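Local coordinates for protein putative Nudix hydrolase DR_0079 (Deinococcus radiodurans, PDB 2O5F) that hydrolyses nucleoside di- and triphosphates to monophosphates with the help of magnesium, with a marked preference for the cytosine ribonucleotides CDP and CTP, at residues Q47-R52 / P127-N132; A71-E76 / F82-R87; T77-F82 / L97-L102; E138-T141 / A147-A150. One frame throughout, in Å; residues are numbered along the deposited sequence.

Interaction 1 (Q47-R52 / P127-N132); sequences QLWIPR and PIFNPN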
# COMPACT_ATOMS: atom_id res chain seq x y z
N GLN A 47 1.65 6.82 -15.37
CA GLN A 47 1.56 7.62 -14.16
C GLN A 47 0.86 6.81 -13.07
O GLN A 47 0.04 5.94 -13.35
CB GLN A 47 0.76 8.89 -14.43
CG GLN A 47 1.38 9.81 -15.48
CD GLN A 47 0.42 10.89 -15.92
OE1 GLN A 47 -0.72 10.61 -16.27
NE2 GLN A 47 0.89 12.13 -15.93
N LEU A 48 1.19 7.10 -11.81
CA LEU A 48 0.58 6.42 -10.68
C LEU A 48 -0.36 7.41 -9.99
O LEU A 48 -0.02 8.59 -9.85
CB LEU A 48 1.67 5.96 -9.70
CG LEU A 48 2.85 5.16 -10.27
CD1 LEU A 48 3.85 4.89 -9.15
CD2 LEU A 48 2.37 3.84 -10.88
N TRP A 49 -1.54 6.97 -9.56
CA TRP A 49 -2.44 7.90 -8.89
C TRP A 49 -2.01 7.94 -7.43
O TRP A 49 -2.17 6.96 -6.69
CB TRP A 49 -3.90 7.45 -8.99
CG TRP A 49 -4.86 8.53 -8.53
CD1 TRP A 49 -5.22 9.65 -9.22
CD2 TRP A 49 -5.55 8.59 -7.27
NE1 TRP A 49 -6.09 10.41 -8.46
CE2 TRP A 49 -6.31 9.78 -7.27
CE3 TRP A 49 -5.59 7.75 -6.15
CZ2 TRP A 49 -7.10 10.16 -6.18
CZ3 TRP A 49 -6.39 8.13 -5.06
CH2 TRP A 49 -7.13 9.32 -5.09
N ILE A 50 -1.47 9.07 -7.02
CA ILE A 50 -0.97 9.22 -5.66
C ILE A 50 -1.86 10.10 -4.80
O ILE A 50 -1.98 11.30 -5.04
CB ILE A 50 0.46 9.82 -5.70
CG1 ILE A 50 1.38 8.91 -6.54
CG2 ILE A 50 1.00 9.94 -4.28
CD1 ILE A 50 1.47 7.47 -6.01
N PRO A 51 -2.50 9.50 -3.79
CA PRO A 51 -3.37 10.30 -2.94
C PRO A 51 -2.59 11.03 -1.86
O PRO A 51 -1.40 10.79 -1.66
CB PRO A 51 -4.32 9.28 -2.35
CG PRO A 51 -3.47 8.06 -2.21
CD PRO A 51 -2.64 8.06 -3.49
N ARG A 52 -3.28 11.93 -1.18
CA ARG A 52 -2.72 12.70 -0.09
C ARG A 52 -3.47 12.20 1.14
O ARG A 52 -4.67 12.44 1.28
CB ARG A 52 -2.97 14.18 -0.32
CG ARG A 52 -1.95 15.07 0.34
CD ARG A 52 -2.18 16.52 -0.02
NE ARG A 52 -0.91 17.20 -0.22
CZ ARG A 52 -0.05 16.90 -1.18
NH1 ARG A 52 -0.32 15.92 -2.04
NH2 ARG A 52 1.09 17.56 -1.29
N PRO A 127 -10.10 7.57 -9.60
CA PRO A 127 -10.96 6.95 -8.59
C PRO A 127 -11.87 7.93 -7.85
O PRO A 127 -11.50 9.09 -7.61
CB PRO A 127 -9.96 6.30 -7.63
CG PRO A 127 -8.75 6.10 -8.46
CD PRO A 127 -8.68 7.35 -9.28
N ILE A 128 -13.06 7.46 -7.50
CA ILE A 128 -14.00 8.26 -6.73
C ILE A 128 -13.63 7.85 -5.32
O ILE A 128 -14.31 7.04 -4.68
CB ILE A 128 -15.46 7.84 -7.02
CG1 ILE A 128 -15.70 7.85 -8.54
CG2 ILE A 128 -16.43 8.80 -6.33
CD1 ILE A 128 -15.40 9.17 -9.20
N PHE A 129 -12.53 8.41 -4.84
CA PHE A 129 -11.99 8.10 -3.53
C PHE A 129 -12.87 8.50 -2.34
O PHE A 129 -13.76 9.33 -2.47
CB PHE A 129 -10.60 8.73 -3.39
CG PHE A 129 -10.60 10.23 -3.45
CD1 PHE A 129 -10.82 10.99 -2.30
CD2 PHE A 129 -10.39 10.90 -4.66
CE1 PHE A 129 -10.84 12.38 -2.35
CE2 PHE A 129 -10.41 12.29 -4.73
CZ PHE A 129 -10.63 13.03 -3.57
N ASN A 130 -12.59 7.88 -1.20
CA ASN A 130 -13.31 8.17 0.04
C ASN A 130 -12.62 9.36 0.71
O ASN A 130 -11.48 9.26 1.16
CB ASN A 130 -13.27 6.94 0.96
CG ASN A 130 -13.84 7.21 2.34
OD1 ASN A 130 -14.50 8.22 2.57
ND2 ASN A 130 -13.58 6.30 3.28
N PRO A 131 -13.31 10.51 0.76
CA PRO A 131 -12.82 11.76 1.34
C PRO A 131 -12.49 11.72 2.83
O PRO A 131 -11.87 12.65 3.35
CB PRO A 131 -13.94 12.75 1.06
CG PRO A 131 -14.64 12.17 -0.13
CD PRO A 131 -14.67 10.71 0.21
N ASN A 132 -12.92 10.67 3.51
CA ASN A 132 -12.66 10.57 4.94
C ASN A 132 -11.19 10.34 5.24
O ASN A 132 -10.70 10.72 6.31
CB ASN A 132 -13.50 9.45 5.55
CG ASN A 132 -13.50 9.49 7.08
OD1 ASN A 132 -13.77 10.53 7.68
ND2 ASN A 132 -13.21 8.35 7.71

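Interaction 2 (A71-E76 / F82-R87); sequences AVQSGE and FRREAR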
# COMPACT_ATOMS: atom_id res chain seq x y z
N ALA A 71 -3.21 -2.61 6.66
CA ALA A 71 -2.82 -3.84 7.33
C ALA A 71 -3.76 -4.99 6.99
O ALA A 71 -4.95 -4.78 6.79
CB ALA A 71 -2.79 -3.61 8.85
N VAL A 72 -3.21 -6.19 6.94
CA VAL A 72 -3.99 -7.39 6.65
C VAL A 72 -4.58 -7.85 7.99
O VAL A 72 -3.86 -8.00 8.98
CB VAL A 72 -3.11 -8.53 6.10
CG1 VAL A 72 -3.97 -9.74 5.78
CG2 VAL A 72 -2.37 -8.06 4.86
N GLN A 73 -5.89 -8.08 8.02
CA GLN A 73 -6.54 -8.52 9.25
C GLN A 73 -6.33 -9.99 9.53
O GLN A 73 -6.18 -10.79 8.60
CB GLN A 73 -8.04 -8.22 9.20
CG GLN A 73 -8.36 -6.75 9.07
CD GLN A 73 -9.84 -6.47 9.09
OE1 GLN A 73 -10.27 -5.34 8.86
NE2 GLN A 73 -10.64 -7.50 9.36
N SER A 74 -6.31 -10.35 10.81
CA SER A 74 -6.11 -11.74 11.21
C SER A 74 -7.04 -12.69 10.46
O SER A 74 -8.25 -12.48 10.41
CB SER A 74 -6.34 -11.91 12.71
OG SER A 74 -6.22 -13.26 13.09
N GLY A 75 -6.46 -13.74 9.89
CA GLY A 75 -7.24 -14.73 9.16
C GLY A 75 -7.49 -14.37 7.71
O GLY A 75 -8.02 -15.16 6.94
N GLU A 76 -7.09 -13.16 7.35
CA GLU A 76 -7.29 -12.67 6.00
C GLU A 76 -6.07 -12.93 5.11
O GLU A 76 -4.93 -12.92 5.58
CB GLU A 76 -7.57 -11.17 6.08
CG GLU A 76 -8.01 -10.49 4.82
CD GLU A 76 -8.34 -9.03 5.08
OE1 GLU A 76 -7.49 -8.32 5.65
OE2 GLU A 76 -9.46 -8.59 4.72
N PHE A 82 -6.43 -6.71 0.09
CA PHE A 82 -6.31 -5.81 -1.05
C PHE A 82 -7.71 -5.43 -1.53
O PHE A 82 -8.02 -4.24 -1.66
CB PHE A 82 -5.51 -6.51 -2.16
CG PHE A 82 -5.42 -5.73 -3.45
CD1 PHE A 82 -5.34 -4.34 -3.45
CD2 PHE A 82 -5.38 -6.40 -4.67
CE1 PHE A 82 -5.23 -3.64 -4.65
CE2 PHE A 82 -5.27 -5.71 -5.87
CZ PHE A 82 -5.19 -4.32 -5.86
N ARG A 83 -8.56 -6.43 -1.76
CA ARG A 83 -9.91 -6.15 -2.22
C ARG A 83 -10.66 -5.25 -1.24
O ARG A 83 -11.39 -4.34 -1.64
CB ARG A 83 -10.70 -7.45 -2.41
CG ARG A 83 -12.11 -7.21 -2.93
CD ARG A 83 -12.85 -8.50 -3.22
NE ARG A 83 -12.28 -9.25 -4.33
CZ ARG A 83 -11.42 -10.26 -4.19
NH1 ARG A 83 -11.03 -10.65 -2.99
NH2 ARG A 83 -10.96 -10.89 -5.27
N ARG A 84 -10.46 -5.49 0.05
CA ARG A 84 -11.12 -4.71 1.09
C ARG A 84 -10.65 -3.25 1.12
O ARG A 84 -11.47 -2.34 1.15
CB ARG A 84 -10.90 -5.37 2.46
CG ARG A 84 -11.44 -4.59 3.65
CD ARG A 84 -11.26 -5.36 4.96
NE ARG A 84 -9.88 -5.77 5.21
CZ ARG A 84 -8.88 -4.94 5.50
NH1 ARG A 84 -9.09 -3.63 5.57
NH2 ARG A 84 -7.67 -5.41 5.74
N GLU A 85 -9.34 -3.03 1.14
CA GLU A 85 -8.80 -1.67 1.18
C GLU A 85 -9.12 -0.88 -0.10
O GLU A 85 -9.40 0.31 -0.03
CB GLU A 85 -7.29 -1.70 1.40
CG GLU A 85 -6.85 -2.26 2.75
CD GLU A 85 -7.07 -1.29 3.91
OE1 GLU A 85 -6.76 -1.66 5.07
OE2 GLU A 85 -7.56 -0.16 3.68
N ALA A 86 -9.06 -1.54 -1.25
CA ALA A 86 -9.35 -0.88 -2.51
C ALA A 86 -10.78 -0.36 -2.52
O ALA A 86 -11.04 0.74 -3.00
CB ALA A 86 -9.13 -1.83 -3.68
N ARG A 87 -11.72 -1.14 -2.00
CA ARG A 87 -13.09 -0.66 -2.02
C ARG A 87 -13.39 0.38 -0.94
O ARG A 87 -14.15 1.31 -1.18
CB ARG A 87 -14.06 -1.84 -1.91
CG ARG A 87 -13.99 -2.63 -0.64
CD ARG A 87 -14.63 -3.98 -0.86
NE ARG A 87 -15.91 -3.87 -1.55
CZ ARG A 87 -16.52 -4.89 -2.14
NH1 ARG A 87 -15.96 -6.09 -2.12
NH2 ARG A 87 -17.69 -4.71 -2.75

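Interaction 3 (T77-F82 / L97-L102); sequences TYEEAF and LSWRPL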
# COMPACT_ATOMS: atom_id res chain seq x y z
N THR A 77 -6.31 -13.20 3.84
CA THR A 77 -5.19 -13.43 2.93
C THR A 77 -4.82 -12.07 2.34
O THR A 77 -5.56 -11.10 2.48
CB THR A 77 -5.58 -14.38 1.80
OG1 THR A 77 -4.41 -14.76 1.07
CG2 THR A 77 -6.54 -13.70 0.87
N TYR A 78 -3.67 -11.99 1.67
CA TYR A 78 -3.22 -10.75 1.07
C TYR A 78 -4.22 -10.21 0.05
O TYR A 78 -4.55 -9.02 0.06
CB TYR A 78 -1.86 -10.94 0.39
CG TYR A 78 -0.67 -11.01 1.34
CD1 TYR A 78 -0.14 -9.85 1.90
CD2 TYR A 78 -0.07 -12.23 1.66
CE1 TYR A 78 0.97 -9.89 2.75
CE2 TYR A 78 1.03 -12.29 2.52
CZ TYR A 78 1.54 -11.12 3.06
OH TYR A 78 2.64 -11.18 3.88
N GLU A 79 -4.72 -11.08 -0.83
CA GLU A 79 -5.68 -10.66 -1.84
C GLU A 79 -6.97 -10.11 -1.22
O GLU A 79 -7.52 -9.11 -1.68
CB GLU A 79 -6.03 -11.83 -2.77
CG GLU A 79 -6.87 -11.44 -3.98
CD GLU A 79 -7.31 -12.63 -4.81
OE1 GLU A 79 -6.57 -13.64 -4.84
OE2 GLU A 79 -8.38 -12.55 -5.45
N GLU A 80 -7.45 -10.77 -0.16
CA GLU A 80 -8.67 -10.32 0.50
C GLU A 80 -8.48 -8.94 1.12
O GLU A 80 -9.38 -8.11 1.08
CB GLU A 80 -9.10 -11.34 1.56
CG GLU A 80 -9.56 -12.66 0.96
CD GLU A 80 -9.74 -13.75 2.00
OE1 GLU A 80 -9.29 -13.55 3.15
OE2 GLU A 80 -10.31 -14.81 1.66
N ALA A 81 -7.31 -8.70 1.70
CA ALA A 81 -7.05 -7.40 2.32
C ALA A 81 -7.01 -6.34 1.23
O ALA A 81 -7.49 -5.22 1.41
CB ALA A 81 -5.73 -7.44 3.07
N PHE A 82 -6.43 -6.71 0.09
CA PHE A 82 -6.31 -5.81 -1.05
C PHE A 82 -7.71 -5.43 -1.53
O PHE A 82 -8.02 -4.24 -1.66
CB PHE A 82 -5.51 -6.51 -2.16
CG PHE A 82 -5.42 -5.73 -3.45
CD1 PHE A 82 -5.34 -4.34 -3.45
CD2 PHE A 82 -5.38 -6.40 -4.67
CE1 PHE A 82 -5.23 -3.64 -4.65
CE2 PHE A 82 -5.27 -5.71 -5.87
CZ PHE A 82 -5.19 -4.32 -5.86
N LEU A 97 -11.49 -4.62 -12.53
CA LEU A 97 -10.37 -4.06 -13.26
C LEU A 97 -9.25 -5.08 -13.40
O LEU A 97 -9.31 -6.17 -12.84
CB LEU A 97 -9.84 -2.82 -12.54
CG LEU A 97 -10.84 -1.71 -12.20
CD1 LEU A 97 -10.10 -0.55 -11.55
CD2 LEU A 97 -11.56 -1.24 -13.45
N SER A 98 -8.22 -4.72 -14.16
CA SER A 98 -7.07 -5.59 -14.34
C SER A 98 -6.04 -5.28 -13.26
O SER A 98 -5.71 -4.12 -13.02
CB SER A 98 -6.46 -5.37 -15.73
OG SER A 98 -5.20 -6.01 -15.84
N TRP A 99 -5.55 -6.32 -12.59
CA TRP A 99 -4.54 -6.17 -11.54
C TRP A 99 -3.67 -7.41 -11.43
O TRP A 99 -4.00 -8.47 -11.96
CB TRP A 99 -5.17 -5.91 -10.17
CG TRP A 99 -6.01 -7.05 -9.65
CD1 TRP A 99 -7.33 -7.27 -9.90
CD2 TRP A 99 -5.59 -8.12 -8.78
NE1 TRP A 99 -7.76 -8.39 -9.25
CE2 TRP A 99 -6.71 -8.94 -8.55
CE3 TRP A 99 -4.36 -8.46 -8.18
CZ2 TRP A 99 -6.66 -10.08 -7.75
CZ3 TRP A 99 -4.31 -9.60 -7.37
CH2 TRP A 99 -5.46 -10.40 -7.17
N ARG A 100 -2.54 -7.28 -10.75
CA ARG A 100 -1.65 -8.42 -10.58
C ARG A 100 -0.64 -8.14 -9.50
O ARG A 100 -0.35 -6.99 -9.17
CB ARG A 100 -0.91 -8.71 -11.89
CG ARG A 100 0.13 -7.67 -12.25
CD ARG A 100 1.04 -8.16 -13.36
NE ARG A 100 2.18 -7.27 -13.59
CZ ARG A 100 2.08 -6.04 -14.07
NH1 ARG A 100 0.89 -5.54 -14.38
NH2 ARG A 100 3.17 -5.30 -14.23
N PRO A 101 -0.09 -9.21 -8.90
CA PRO A 101 0.91 -9.05 -7.85
C PRO A 101 2.13 -8.44 -8.51
O PRO A 101 2.61 -8.94 -9.53
CB PRO A 101 1.16 -10.48 -7.40
CG PRO A 101 -0.17 -11.14 -7.61
CD PRO A 101 -0.56 -10.61 -8.97
N LEU A 102 2.63 -7.34 -7.95
CA LEU A 102 3.80 -6.69 -8.52
C LEU A 102 5.06 -7.25 -7.87
O LEU A 102 6.05 -7.54 -8.54
CB LEU A 102 3.70 -5.18 -8.31
CG LEU A 102 4.54 -4.27 -9.21
CD1 LEU A 102 4.17 -4.49 -10.67
CD2 LEU A 102 4.31 -2.82 -8.81

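Interaction 4 (E138-T141 / A147-A150); sequences EWLT and ARIA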
# COMPACT_ATOMS: atom_id res chain seq x y z
N GLU A 138 -3.43 12.86 -7.32
CA GLU A 138 -2.99 13.29 -8.62
C GLU A 138 -2.18 12.22 -9.35
O GLU A 138 -1.53 11.37 -8.73
CB GLU A 138 -2.19 14.60 -8.52
CG GLU A 138 -0.96 14.57 -7.63
CD GLU A 138 -0.55 15.97 -7.12
OE1 GLU A 138 -0.39 16.92 -7.93
OE2 GLU A 138 -0.37 16.12 -5.89
N TRP A 139 -2.27 12.24 -10.67
CA TRP A 139 -1.53 11.28 -11.48
C TRP A 139 -0.12 11.86 -11.59
O TRP A 139 0.07 13.00 -12.02
CB TRP A 139 -2.16 11.13 -12.86
CG TRP A 139 -3.49 10.41 -12.82
CD1 TRP A 139 -4.72 10.97 -12.82
CD2 TRP A 139 -3.68 8.99 -12.78
NE1 TRP A 139 -5.69 9.98 -12.79
CE2 TRP A 139 -5.07 8.76 -12.77
CE3 TRP A 139 -2.81 7.89 -12.77
CZ2 TRP A 139 -5.62 7.47 -12.74
CZ3 TRP A 139 -3.35 6.61 -12.73
CH2 TRP A 139 -4.75 6.41 -12.72
N LEU A 140 0.85 11.08 -11.17
CA LEU A 140 2.23 11.54 -11.19
C LEU A 140 3.15 10.47 -11.72
O LEU A 140 2.93 9.27 -11.51
CB LEU A 140 2.69 11.91 -9.78
CG LEU A 140 1.98 13.01 -9.00
CD1 LEU A 140 2.52 12.99 -7.57
CD2 LEU A 140 2.20 14.37 -9.65
N THR A 141 4.19 10.90 -12.41
CA THR A 141 5.17 9.98 -12.92
C THR A 141 6.04 9.61 -11.72
O THR A 141 6.18 10.40 -10.79
CB THR A 141 6.05 10.64 -13.98
OG1 THR A 141 6.81 11.69 -13.38
CG2 THR A 141 5.18 11.21 -15.08
N ALA A 147 11.06 12.86 -6.84
CA ALA A 147 11.67 14.18 -6.70
C ALA A 147 11.05 14.95 -5.52
O ALA A 147 11.77 15.55 -4.73
CB ALA A 147 11.51 14.98 -7.99
N ARG A 148 9.72 14.92 -5.40
CA ARG A 148 9.03 15.60 -4.31
C ARG A 148 9.48 15.04 -2.96
O ARG A 148 9.72 15.79 -2.01
CB ARG A 148 7.52 15.44 -4.41
CG ARG A 148 6.83 16.17 -5.56
CD ARG A 148 5.31 16.02 -5.42
NE ARG A 148 4.57 16.60 -6.53
CZ ARG A 148 3.25 16.69 -6.58
NH1 ARG A 148 2.65 17.22 -7.64
NH2 ARG A 148 2.51 16.23 -5.56
N ILE A 149 9.57 13.72 -2.86
CA ILE A 149 9.99 13.07 -1.62
C ILE A 149 11.41 13.52 -1.27
O ILE A 149 11.70 13.85 -0.12
CB ILE A 149 9.98 11.53 -1.72
CG1 ILE A 149 8.65 11.03 -2.30
CG2 ILE A 149 10.22 10.91 -0.35
CD1 ILE A 149 7.44 11.54 -1.60
N ALA A 150 12.29 13.50 -2.27
CA ALA A 150 13.68 13.90 -2.09
C ALA A 150 13.76 15.35 -1.58
O ALA A 150 14.64 15.69 -0.78
CB ALA A 150 14.44 13.75 -3.42

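Interaction 1 (Q47-R52 / P127-N132)
Trp49 leaves strand 48-52 with CG anti to the backbone N (chi1 -169°), and this swings the indole out toward Pro127 and Phe129 of the 127-132 loop. Phe129 answers with a less common first torsion (chi1 64°), its CG set between its own backbone N and carbonyl carbon, which stands the phenyl ring up beside the far end of the indole. Pro127 covers one indole face: its CD lies 3.9 Å from the centroid of the five-membered ring of Trp49, almost straight above the ring centre, a CH-pi contact. The opposite face is met by the strand itself, through Pro51 N near the rim. At the outer end of the six-membered ring, Trp49 CH2 touches Phe129 CD2 at 3.6 Å, and Phe129 CB also comes within 3.9 Å of Trp49 CH2. The two rings are tilted by 32° with centroids 5.7 Å apart, neither stacked nor edge-to-face. Here the loop between strands 115-122 and 136-140 of the Nudix domain folds back over the two-stranded antiparallel sheet formed by 48-52 and 136-140. An alanine in place of Trp49 would leave Pro127 CD without the aromatic face it covers and is likely to open a gap beside Phe129, whose ring could then shift. Trp139, from the partner strand, adds an edge-to-face contact to the same indole, and Leu41 of strand 35-42 packs against both Trp49 and Pro127.

Interaction 2 (A71-E76 / F82-R87)
Arg84 meets Glu76 side-on, with NE and NH2 each bonded to a different carboxylate oxygen. Arg84 NE reaches Glu76 OE2 at 2.9 Å, and Arg84 NH2 reaches Glu76 OE1 at the same 2.9 Å. Both bonds are nearly straight and use the syn lone pairs of the carboxylate; with the two planes only 14° apart, the pair lies almost flat. NH2 of Arg84 also donates to Ala71 O at 3.0 Å, at a more bent angle of 141° but still in the carbonyl plane, so this nitrogen serves both a charged and a backbone acceptor. Over one face of the guanidinium lies the amide of Gln73, with its OE1 3.7 Å from Arg84 CZ. The arginine chain is extended as far as CD and then bends at chi3 (55°), turning the NE edge to the carboxylate. All of this belongs to the Nudix box, the loop-helix-loop signature of the family: the 71-76 loop, its first, runs from strand 68-71 into helix 78-90. Glu76 is itself positioned by the loop: its OE1 takes a second bond, from Gln73 N at 2.9 Å, across the type II turn that spans Gln73 to Glu76, where Gly75 takes a positive phi at which a side chain would press on the preceding carbonyl oxygen. On the helix side, Arg84 NH1 forms a salt bridge with Glu85 OE1 at 3.1 Å, though the hydrogen bond in it is weak. Glu85 is inferred to bind magnesium together with Glu89, whose carboxylate lies close to it.

Interaction 3 (T77-F82 / L97-L102)
Phe82 and Trp99 make the aromatic part of this contact, a T-shaped pair in which the edge of the phenyl ring is directed at the face of the indole. The planes stand at 77°, and the centroid of the Phe82 ring is 5.4 Å from that of the six-membered ring of Trp99. Phe82 CE2 does the touching: it lies 3.7 Å from Trp99 CE3 and 3.8 Å from Trp99 CD2, by the CD2-CE3 side of the six-membered ring. In Trp99, chi1 64° sets CG between the backbone N and the carbonyl carbon and turns the indole face to the Phe82 edge.

The aliphatic part belongs to Glu79. Its CG approaches the outer corner of the six-membered ring, 3.6 Å from Trp99 CH2, and the glutamate chain crosses the indole at about a right angle. Its carboxylate is turned 57° from the ring plane, with OE2 3.8 Å from Trp99 CZ2. The charge of Glu79 is met by Arg83, one turn further along, through a salt bridge from OE2, so the indole lies against a glutamate whose polar end is already engaged. A serine at Trp99 would probably leave the Phe82 edge without its aromatic face and strip the Glu79 methylenes of the ring they lie against.

Helix 78-90, the helix of the Nudix box, is thereby packed on strand 98-105, an outermost strand of the mixed four-stranded sheet. Tyr119 of the adjoining strand 115-122 stacks on Phe82 and also meets Trp99, while Ala39 of strand 35-42 touches Phe82 and Leu121 touches both rings.

Interaction 4 (E138-T141 / A147-A150)
Glu138 OE2 receives Arg148 NH2 at 2.9 Å, and beside this bond Arg148 NH1 reaches Glu138 OE1 at 3.1 Å. The guanidinium thus grips the carboxylate end-on, with its two terminal nitrogens going to separate oxygens, both bonds nearly straight. The flat groups are not coplanar, however. Both oxygens lie close to the guanidinium plane, but the carboxylate is turned by 77°, so the arginine nitrogens come down on it from well above its plane. This differs from the flat bidentate pair usual for arginine and a carboxylate.

Below the charged groups lies Leu140, two residues along the strand and pointing to the same side. Its two methyls support one face of the guanidinium: Leu140 CD2 is 3.5 Å from Arg148 NH1, and Leu140 CD1 is 3.8 Å from Arg148 NH2. Arg148 spans the distance from the helix because its chain is extended from CG to NE, while Glu138, with CG between backbone N and carbonyl carbon (chi1 58°), rises from the strand to meet it.

The contact joins the end of strand 136-140 to the helix that follows it, 142-151. Thr141 is the N-cap of that helix, and its OG1 accepts from His144 N. Glu138 OE2 also has a long, weak ion pair with Arg52 NH1 on the neighbouring strand 48-52. In this partly exposed setting the leucine methyls cover one face of the guanidinium and leave its edge to the carboxylate, which would tend to favour the ion pair over competing water.

In the fold
Interaction 1 is the most buried of the four, a purely apolar and aromatic contact, whereas the other three are partly buried. Interactions 2 and 3 share Phe82 and use helix 78-90 from different sides: interaction 2 ties it by charge to its preceding loop near the probable magnesium site, interaction 3 rests it on an edge strand through aromatic rings. Interactions 1 and 4 meet in the sheet of strands 48-52 and 136-140, where Leu48 N bonds to Leu140 O and Ile50 N to Glu138 O. Both ionic contacts, 2 and 4, use bidentate arginine-glutamate pairs, flat in one and steeply turned in the other, and their centres lie about 26 Å apart.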